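Lysozyme inhibitor LprI-like N-terminal domain-containing protein (Burkholderia thailandensis, PDB 6AR7) is of unknown function but, as an all-helical member of the LprI family, may act as a lysozyme inhibitor. Local coordinates at residues G44-M49 / A112-R117; A99-T104 / S221-N226; N165-K170 / T216-S221. All coordinates share one frame; numbering follows the deposited sequence. Where two conformers were deposited one is given.

Interaction 1: residues G44-M49 / A112-R117; sequences GQIQCM and ASADMR
M49, a selenomethionine, and A114 make the apolar centre of this contact, with I46 beside them. The A114 methyl sits between the two longer side chains. I46 reaches it with its branch methyl, I46 CG2 to A114 CB at 4.1 Å. M49 reaches it with its terminal methyl, M49 CE to A114 CB at 3.9 Å. M49 CE also lies against the next residue, 3.4 Å from D115 N, and touches D115 CB. The M49 chain runs out from its own helix and bends at its last torsion (chi3 66°). The bend brings M49 CE against the backbone where A114 joins D115.

Both segments are helical throughout. Helix 42-70 and helix 107-136 run almost exactly parallel here, their N-to-C directions 6° apart and their axes 9.8 Å apart at the closest. I46 and A114 have the nearest CA atoms, 6.3 Å apart. Parallel neighbours of this kind belong to an up-and-down helical array, in which helix 73-101, which comes between them in the chain, makes the return run. The C48–C33 disulfide ties helix 42-70 to the preceding helix 25-34, so the contact joins that disulfide-linked part to the rest of the array.

The polar groups make no hydrogen bond across the two segments. In the conformer described, R117 bends back over its own helix, and A114 CA lies against one face of its guanidinium, toward the rim. I46 CG2 meets that group at its edge, near the plane, 3.9 Å from R117 NH2. The two side chains cross at about a right angle. In this conformer R117 NH2 also forms a salt bridge to D50, one residue beyond the first segment. D115 OD1 instead bonds to Q119 on its own helix.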
loop_
_atom_site.group_PDB
_atom_site.type_symbol
_atom_site.label_atom_id
_atom_site.label_comp_id
_atom_site.label_asym_id
_atom_site.label_seq_id
_atom_site.Cartn_x
_atom_site.Cartn_y
_atom_site.Cartn_z
ATOM N N GLY A 44 7.331 9.039 -21.076
ATOM C CA GLY A 44 8.432 8.108 -20.874
ATOM C C GLY A 44 8.776 7.915 -19.403
ATOM O O GLY A 44 9.086 6.802 -18.973
ATOM N N GLN A 45 8.743 8.996 -18.614
ATOM C CA GLN A 45 9.001 8.850 -17.185
ATOM C C GLN A 45 7.944 7.956 -16.552
ATOM O O GLN A 45 8.261 7.050 -15.769
ATOM C CB GLN A 45 9.028 10.228 -16.510
ATOM C CG GLN A 45 10.114 11.174 -17.034
ATOM C CD GLN A 45 11.493 10.859 -16.498
ATOM O OE1 GLN A 45 11.803 11.138 -15.332
ATOM N NE2 GLN A 45 12.337 10.256 -17.352
ATOM N N ILE A 46 6.680 8.197 -16.903
ATOM C CA ILE A 46 5.567 7.437 -16.349
ATOM C C ILE A 46 5.655 5.986 -16.790
ATOM O O ILE A 46 5.340 5.064 -16.023
ATOM C CB ILE A 46 4.234 8.105 -16.758
ATOM C CG1 ILE A 46 4.089 9.440 -16.016
ATOM C CG2 ILE A 46 3.029 7.195 -16.460
ATOM C CD1 ILE A 46 2.890 10.268 -16.430
ATOM N N GLN A 47 6.105 5.760 -18.026
ATOM C CA GLN A 47 6.277 4.389 -18.487
ATOM C C GLN A 47 7.364 3.673 -17.690
ATOM O O GLN A 47 7.222 2.488 -17.377
ATOM C CB GLN A 47 6.599 4.355 -19.982
ATOM C CG GLN A 47 6.537 2.949 -20.557
ATOM C CD GLN A 47 6.973 2.884 -22.012
ATOM O OE1 GLN A 47 7.030 3.898 -22.709
ATOM N NE2 GLN A 47 7.288 1.683 -22.476
ATOM N N CYS A 48 8.469 4.354 -17.379
ATOM C CA CYS A 48 9.466 3.716 -16.518
ATOM C C CYS A 48 8.840 3.304 -15.190
ATOM O O CYS A 48 9.079 2.193 -14.698
ATOM C CB CYS A 48 10.641 4.642 -16.270
ATOM S SG CYS A 48 11.740 4.966 -17.669
HETATM N N MSE A 49 8.011 4.174 -14.612
HETATM C CA MSE A 49 7.420 3.882 -13.315
HETATM C C MSE A 49 6.424 2.759 -13.435
HETATM O O MSE A 49 6.355 1.904 -12.554
HETATM C CB MSE A 49 6.758 5.144 -12.734
HETATM C CG MSE A 49 7.752 6.269 -12.623
HETATM SE SE MSE A 49 6.897 8.051 -12.315
HETATM C CE MSE A 49 6.274 7.507 -10.569
ATOM N N ALA A 112 2.443 12.399 -9.910
ATOM C CA ALA A 112 2.041 12.017 -8.564
ATOM C C ALA A 112 1.127 10.805 -8.619
ATOM O O ALA A 112 1.239 9.894 -7.803
ATOM C CB ALA A 112 1.352 13.195 -7.858
ATOM N N SER A 113 0.207 10.790 -9.585
ATOM C CA SER A 113 -0.711 9.675 -9.726
ATOM C C SER A 113 0.046 8.384 -10.033
ATOM O O SER A 113 -0.260 7.325 -9.473
ATOM C CB SER A 113 -1.715 9.998 -10.832
ATOM O OG SER A 113 -2.620 8.943 -11.045
ATOM N N ALA A 114 1.030 8.456 -10.938
ATOM C CA ALA A 114 1.828 7.277 -11.260
ATOM C C ALA A 114 2.584 6.768 -10.034
ATOM O O ALA A 114 2.607 5.565 -9.767
ATOM C CB ALA A 114 2.788 7.592 -12.406
ATOM N N ASP A 115 3.191 7.670 -9.260
ATOM C CA ASP A 115 3.871 7.239 -8.040
ATOM C C ASP A 115 2.888 6.660 -7.021
ATOM O O ASP A 115 3.221 5.699 -6.311
ATOM C CB ASP A 115 4.652 8.398 -7.440
ATOM C CG ASP A 115 5.651 7.945 -6.394
ATOM O OD1 ASP A 115 6.452 7.039 -6.685
ATOM O OD2 ASP A 115 5.616 8.485 -5.269
HETATM N N MSE A 116 1.671 7.193 -6.966
HETATM C CA MSE A 116 0.587 6.630 -6.147
HETATM C C MSE A 116 0.324 5.164 -6.447
HETATM O O MSE A 116 -0.002 4.384 -5.568
HETATM C CB MSE A 116 -0.727 7.385 -6.379
HETATM C CG MSE A 116 -0.872 8.735 -5.723
HETATM SE SE MSE A 116 -2.455 8.674 -4.591
HETATM C CE MSE A 116 -1.638 7.509 -3.281
ATOM N N ARG A 117 0.405 4.812 -7.733
ATOM C CA ARG A 117 0.150 3.441 -8.166
ATOM C C ARG A 117 1.341 2.532 -7.901
ATOM O O ARG A 117 1.159 1.342 -7.629
ATOM C CB ARG A 117 -0.178 3.387 -9.663
ATOM C CG ARG A 117 -1.302 4.293 -10.138
ATOM C CD ARG A 117 -1.728 3.950 -11.584
ATOM N NE ARG A 117 -0.658 4.076 -12.587
ATOM C CZ ARG A 117 -0.411 5.182 -13.291
ATOM N NH1 ARG A 117 -1.150 6.273 -13.100
ATOM N NH2 ARG A 117 0.573 5.210 -14.189
#

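Interaction 2: residues A99-T104 / S221-N226; sequences AVYETT and SETVNN
V100 and T103 lie against V224 and N225 where the backbones of two helix ends come together, the V100 and V224 CA atoms 5.0 Å apart; Y101 to T104 form a type I beta turn. The one direct hydrogen bond across the contact runs from N225 N to T103 OG1, at 3.0 Å and 152°. T103 OG1 in turn donates to V100 O at 2.9 Å. Its chi1 of 75° sets the hydroxyl between backbone N and carbonyl carbon, where it can serve both partners.

The T223 methyl fills the apolar middle. T223 CG2 is 3.7 Å from Y101 CE1 and approaches the tyrosine ring obliquely. T104 CG2 and V100 CG1 are its further neighbours. V100 CG1 lies over one face of the Y101 ring, toward the rim. A water donates to T223 OG1 at 2.8 Å. It also lies near Y101 OH, at a distance short for a hydrogen bond. T223 OG1 also bonds to R219 O, one turn back.

Y109 of helix 107-136 touches both T104 and T223. Here the loop leaving helix 73-101 meets the C-terminal tail beyond helix 203-223, at one end of an all-helical, up-and-down bundle.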
loop_
_atom_site.group_PDB
_atom_site.type_symbol
_atom_site.label_atom_id
_atom_site.label_comp_id
_atom_site.label_asym_id
_atom_site.label_seq_id
_atom_site.Cartn_x
_atom_site.Cartn_y
_atom_site.Cartn_z
ATOM N N ALA A 99 -10.875 8.945 -9.344
ATOM C CA ALA A 99 -11.804 10.007 -8.987
ATOM C C ALA A 99 -11.070 11.250 -8.503
ATOM O O ALA A 99 -11.486 12.371 -8.798
ATOM C CB ALA A 99 -12.772 9.515 -7.911
ATOM N N VAL A 100 -9.970 11.084 -7.771
ATOM C CA VAL A 100 -9.237 12.256 -7.305
ATOM C C VAL A 100 -8.516 12.936 -8.465
ATOM O O VAL A 100 -8.626 14.150 -8.659
ATOM C CB VAL A 100 -8.260 11.882 -6.173
ATOM C CG1 VAL A 100 -7.254 13.013 -5.946
ATOM C CG2 VAL A 100 -9.040 11.608 -4.877
ATOM N N TYR A 101 -7.763 12.172 -9.253
ATOM C CA TYR A 101 -6.894 12.807 -10.231
ATOM C C TYR A 101 -7.591 13.205 -11.524
ATOM O O TYR A 101 -7.029 14.004 -12.282
ATOM C CB TYR A 101 -5.699 11.905 -10.526
ATOM C CG TYR A 101 -4.675 11.962 -9.421
ATOM C CD1 TYR A 101 -3.748 12.999 -9.373
ATOM C CD2 TYR A 101 -4.634 10.994 -8.430
ATOM C CE1 TYR A 101 -2.791 13.056 -8.368
ATOM C CE2 TYR A 101 -3.679 11.040 -7.418
ATOM C CZ TYR A 101 -2.764 12.067 -7.399
ATOM O OH TYR A 101 -1.830 12.118 -6.405
ATOM N N GLU A 102 -8.800 12.714 -11.788
ATOM C CA GLU A 102 -9.514 13.222 -12.952
ATOM C C GLU A 102 -10.030 14.640 -12.736
ATOM O O GLU A 102 -10.494 15.266 -13.691
ATOM C CB GLU A 102 -10.668 12.289 -13.319
ATOM C CG GLU A 102 -11.842 12.322 -12.341
ATOM C CD GLU A 102 -13.024 11.491 -12.828
ATOM O OE1 GLU A 102 -12.943 10.949 -13.956
ATOM O OE2 GLU A 102 -14.028 11.380 -12.083
ATOM N N THR A 103 -9.957 15.171 -11.519
ATOM C CA THR A 103 -10.315 16.566 -11.288
ATOM C C THR A 103 -9.118 17.500 -11.401
ATOM O O THR A 103 -9.266 18.696 -11.121
ATOM C CB THR A 103 -10.969 16.745 -9.906
ATOM O OG1 THR A 103 -9.965 16.685 -8.882
ATOM C CG2 THR A 103 -12.000 15.660 -9.645
ATOM N N THR A 104 -7.946 16.975 -11.778
ATOM C CA THR A 104 -6.682 17.695 -11.879
ATOM C C THR A 104 -6.266 17.856 -13.331
ATOM O O THR A 104 -6.791 17.191 -14.229
ATOM C CB THR A 104 -5.552 16.948 -11.154
ATOM O OG1 THR A 104 -5.177 15.777 -11.907
ATOM C CG2 THR A 104 -5.992 16.522 -9.782
ATOM N N SER A 221 -6.286 14.858 -0.068
ATOM C CA SER A 221 -7.004 16.033 0.407
ATOM C C SER A 221 -6.402 17.310 -0.151
ATOM O O SER A 221 -7.118 18.297 -0.344
ATOM C CB SER A 221 -7.007 16.079 1.936
ATOM O OG SER A 221 -5.724 16.441 2.415
ATOM N N GLU A 222 -5.103 17.298 -0.449
ATOM C CA GLU A 222 -4.429 18.449 -1.039
ATOM C C GLU A 222 -4.521 18.463 -2.554
ATOM O O GLU A 222 -4.127 19.452 -3.185
ATOM C CB GLU A 222 -2.954 18.459 -0.637
ATOM C CG GLU A 222 -2.712 18.586 0.855
ATOM C CD GLU A 222 -1.295 18.175 1.237
ATOM O OE1 GLU A 222 -0.647 17.455 0.441
ATOM O OE2 GLU A 222 -0.830 18.553 2.332
ATOM N N THR A 223 -5.055 17.409 -3.148
ATOM C CA THR A 223 -5.077 17.258 -4.590
ATOM C C THR A 223 -6.465 17.411 -5.187
ATOM O O THR A 223 -6.620 18.103 -6.194
ATOM C CB THR A 223 -4.506 15.882 -4.972
ATOM O OG1 THR A 223 -3.155 15.770 -4.497
ATOM C CG2 THR A 223 -4.530 15.696 -6.476
ATOM N N VAL A 224 -7.484 16.799 -4.576
ATOM C CA VAL A 224 -8.801 16.773 -5.191
ATOM C C VAL A 224 -9.318 18.191 -5.339
ATOM O O VAL A 224 -9.061 19.065 -4.499
ATOM C CB VAL A 224 -9.784 15.903 -4.383
ATOM C CG1 VAL A 224 -10.248 16.624 -3.090
ATOM C CG2 VAL A 224 -10.981 15.517 -5.259
ATOM N N ASN A 225 -10.024 18.426 -6.446
ATOM C CA ASN A 225 -10.565 19.730 -6.814
ATOM C C ASN A 225 -12.062 19.562 -7.035
ATOM O O ASN A 225 -12.481 18.875 -7.971
ATOM C CB ASN A 225 -9.872 20.265 -8.069
ATOM C CG ASN A 225 -10.296 21.675 -8.412
ATOM O OD1 ASN A 225 -10.996 22.326 -7.640
ATOM N ND2 ASN A 225 -9.881 22.152 -9.583
ATOM N N ASN A 226 -12.869 20.167 -6.169
ATOM C CA ASN A 226 -14.325 20.080 -6.295
ATOM C C ASN A 226 -14.841 21.046 -7.346
ATOM O O ASN A 226 -15.347 22.114 -7.007
ATOM C CB ASN A 226 -15.008 20.364 -4.953
HETATM O O HOH W 1 -1.149 14.528 -6.001
#

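Interaction 3: residues N165-K170 / T216-S221; sequences NRYYEK and TLKRFS
Y167 and K218 form the centre of this contact, flanked by Y168 with L217 and by K170 with S221. The segments belong to helix 155-174 and helix 203-223, which run in the same general direction. Their axes cross at 28° and approach to 8.4 Å. They are a parallel pair in the up-and-down helical fold, with helix 180-197 between them in the chain. Both segments lie in a part of the chain related to lysozyme inhibitor LprI.

Along 165-170, Y167 is the first residue to touch the other segment. The aliphatic part of K218 lies over one face of its ring, and the two side chains point the same way. K218 CB sits over the ring centre in a CH-pi contact, 3.8 Å from the centroid of the Y167 ring and 12° off the ring normal. The lysine follows the ring outward, bringing K218 CE to 3.5 Å from Y167 OH. At the root of the ring, Y167 CB packs on L217 CB at 4.0 Å.

Y168 follows. Y168 CB meets L217 CD1 at 3.9 Å. The ring turns its edge to L217 CD1 and reaches L183, V184 and Q187 of helix 180-197. Q187 touches L217 as well.

One turn after Y167, K170 stretches out alongside S221. K170 NZ makes a weak hydrogen bond to S221 OG at 3.4 Å. That hydroxyl is held more firmly by its own helix: S221 OG donates to K218 O at 2.6 Å, tilted 24° from the carbonyl plane.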
loop_
_atom_site.group_PDB
_atom_site.type_symbol
_atom_site.label_atom_id
_atom_site.label_comp_id
_atom_site.label_asym_id
_atom_site.label_seq_id
_atom_site.Cartn_x
_atom_site.Cartn_y
_atom_site.Cartn_z
ATOM N N ASN A 165 -8.280 9.563 10.380
ATOM C CA ASN A 165 -9.680 9.961 10.316
ATOM C C ASN A 165 -9.809 11.458 10.074
ATOM O O ASN A 165 -10.754 11.896 9.408
ATOM C CB ASN A 165 -10.412 9.505 11.576
ATOM C CG ASN A 165 -10.541 7.984 11.634
ATOM O OD1 ASN A 165 -10.854 7.351 10.619
ATOM N ND2 ASN A 165 -10.286 7.394 12.805
ATOM N N ARG A 166 -8.855 12.240 10.573
ATOM C CA ARG A 166 -8.816 13.672 10.295
ATOM C C ARG A 166 -8.661 13.942 8.801
ATOM O O ARG A 166 -9.415 14.727 8.212
ATOM C CB ARG A 166 -7.673 14.301 11.078
ATOM C CG ARG A 166 -7.531 15.768 10.895
ATOM C CD ARG A 166 -6.738 16.339 12.045
ATOM N NE ARG A 166 -5.303 16.110 11.929
ATOM C CZ ARG A 166 -4.483 16.899 11.242
ATOM N NH1 ARG A 166 -4.964 17.960 10.600
ATOM N NH2 ARG A 166 -3.187 16.631 11.199
ATOM N N TYR A 167 -7.663 13.332 8.172
ATOM C CA TYR A 167 -7.506 13.552 6.741
ATOM C C TYR A 167 -8.610 12.867 5.942
ATOM O O TYR A 167 -9.004 13.378 4.890
ATOM C CB TYR A 167 -6.116 13.106 6.282
ATOM C CG TYR A 167 -5.077 14.115 6.696
ATOM C CD1 TYR A 167 -5.005 15.353 6.065
ATOM C CD2 TYR A 167 -4.186 13.854 7.741
ATOM C CE1 TYR A 167 -4.070 16.301 6.443
ATOM C CE2 TYR A 167 -3.239 14.797 8.122
ATOM C CZ TYR A 167 -3.188 16.019 7.467
ATOM O OH TYR A 167 -2.258 16.962 7.832
ATOM N N TYR A 168 -9.140 11.737 6.425
ATOM C CA TYR A 168 -10.275 11.116 5.743
ATOM C C TYR A 168 -11.452 12.079 5.665
ATOM O O TYR A 168 -12.077 12.241 4.609
ATOM C CB TYR A 168 -10.691 9.824 6.453
ATOM C CG TYR A 168 -11.942 9.187 5.887
ATOM C CD1 TYR A 168 -11.863 8.279 4.849
ATOM C CD2 TYR A 168 -13.206 9.518 6.378
ATOM C CE1 TYR A 168 -13.002 7.704 4.312
ATOM C CE2 TYR A 168 -14.357 8.947 5.852
ATOM C CZ TYR A 168 -14.241 8.037 4.814
ATOM O OH TYR A 168 -15.365 7.460 4.268
ATOM N N GLU A 169 -11.760 12.736 6.772
ATOM C CA GLU A 169 -12.900 13.648 6.787
ATOM C C GLU A 169 -12.631 14.895 5.949
ATOM O O GLU A 169 -13.518 15.368 5.231
ATOM C CB GLU A 169 -13.253 14.015 8.227
ATOM C CG GLU A 169 -13.878 12.838 8.965
ATOM C CD GLU A 169 -15.179 12.375 8.328
ATOM O OE1 GLU A 169 -15.881 13.214 7.720
ATOM O OE2 GLU A 169 -15.480 11.163 8.403
ATOM N N LYS A 170 -11.417 15.445 6.030
ATOM C CA LYS A 170 -11.057 16.574 5.178
ATOM C C LYS A 170 -11.171 16.207 3.696
ATOM O O LYS A 170 -11.678 16.999 2.897
ATOM C CB LYS A 170 -9.647 17.057 5.529
ATOM C CG LYS A 170 -9.162 18.267 4.737
ATOM C CD LYS A 170 -7.783 18.723 5.211
ATOM C CE LYS A 170 -7.015 19.459 4.113
ATOM N NZ LYS A 170 -5.524 19.344 4.256
ATOM N N THR A 216 -1.361 8.906 2.223
ATOM C CA THR A 216 -2.175 8.854 1.016
ATOM C C THR A 216 -3.379 9.790 1.120
ATOM O O THR A 216 -3.623 10.606 0.225
ATOM C CB THR A 216 -2.642 7.417 0.753
ATOM O OG1 THR A 216 -1.511 6.545 0.551
ATOM C CG2 THR A 216 -3.538 7.375 -0.473
ATOM N N LEU A 217 -4.137 9.695 2.216
ATOM C CA LEU A 217 -5.333 10.519 2.370
ATOM C C LEU A 217 -4.973 11.996 2.433
ATOM O O LEU A 217 -5.713 12.846 1.924
ATOM C CB LEU A 217 -6.100 10.106 3.631
ATOM C CG LEU A 217 -6.665 8.682 3.674
ATOM C CD1 LEU A 217 -7.382 8.458 4.978
ATOM C CD2 LEU A 217 -7.577 8.376 2.486
ATOM N N LYS A 218 -3.838 12.325 3.057
ATOM C CA LYS A 218 -3.421 13.723 3.131
ATOM C C LYS A 218 -3.124 14.273 1.742
ATOM O O LYS A 218 -3.528 15.391 1.395
ATOM C CB LYS A 218 -2.206 13.853 4.048
ATOM C CG LYS A 218 -1.616 15.243 4.135
ATOM C CD LYS A 218 -0.391 15.257 5.044
ATOM C CE LYS A 218 0.118 16.679 5.264
ATOM N NZ LYS A 218 1.567 16.812 4.933
ATOM N N ARG A 219 -2.394 13.503 0.943
ATOM C CA ARG A 219 -2.099 13.937 -0.411
ATOM C C ARG A 219 -3.374 14.092 -1.214
ATOM O O ARG A 219 -3.533 15.072 -1.948
ATOM C CB ARG A 219 -1.148 12.953 -1.098
ATOM C CG ARG A 219 -0.881 13.314 -2.533
ATOM C CD ARG A 219 0.267 12.463 -3.133
ATOM N NE ARG A 219 1.459 12.527 -2.287
ATOM C CZ ARG A 219 2.316 13.545 -2.264
ATOM N NH1 ARG A 219 2.128 14.594 -3.055
ATOM N NH2 ARG A 219 3.362 13.514 -1.444
ATOM N N PHE A 220 -4.301 13.137 -1.083
ATOM C CA PHE A 220 -5.584 13.265 -1.763
ATOM C C PHE A 220 -6.267 14.562 -1.372
ATOM O O PHE A 220 -6.817 15.273 -2.221
ATOM C CB PHE A 220 -6.493 12.094 -1.408
ATOM C CG PHE A 220 -6.197 10.845 -2.145
ATOM C CD1 PHE A 220 -5.551 10.878 -3.359
ATOM C CD2 PHE A 220 -6.566 9.621 -1.614
ATOM C CE1 PHE A 220 -5.309 9.723 -4.037
ATOM C CE2 PHE A 220 -6.312 8.451 -2.290
ATOM C CZ PHE A 220 -5.676 8.502 -3.501
ATOM N N SER A 221 -6.286 14.858 -0.068
ATOM C CA SER A 221 -7.004 16.033 0.407
ATOM C C SER A 221 -6.402 17.310 -0.151
ATOM O O SER A 221 -7.118 18.297 -0.344
ATOM C CB SER A 221 -7.007 16.079 1.936
ATOM O OG SER A 221 -5.724 16.441 2.415
#

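From the N terminus, helix 42-70 passes into helix 73-101 and then helix 107-136, where interaction 1 closes the first loop. Interaction 2 opens at the end of helix 73-101, inside that loop, and closes only at the C terminus, so the two cross. Interaction 3 comes wholly after interaction 1 and is nested inside the loop of interaction 2, sharing S221 with it. Interaction 1 ties helix 42-70 to helix 107-136, and interaction 3 ties helix 155-174 to helix 203-223; interaction 2 brings the end of helix 73-101 to the C-terminal tail. Direct packing also joins them: Y101 touches A112 and S113, while F220 touches V100 and Y101.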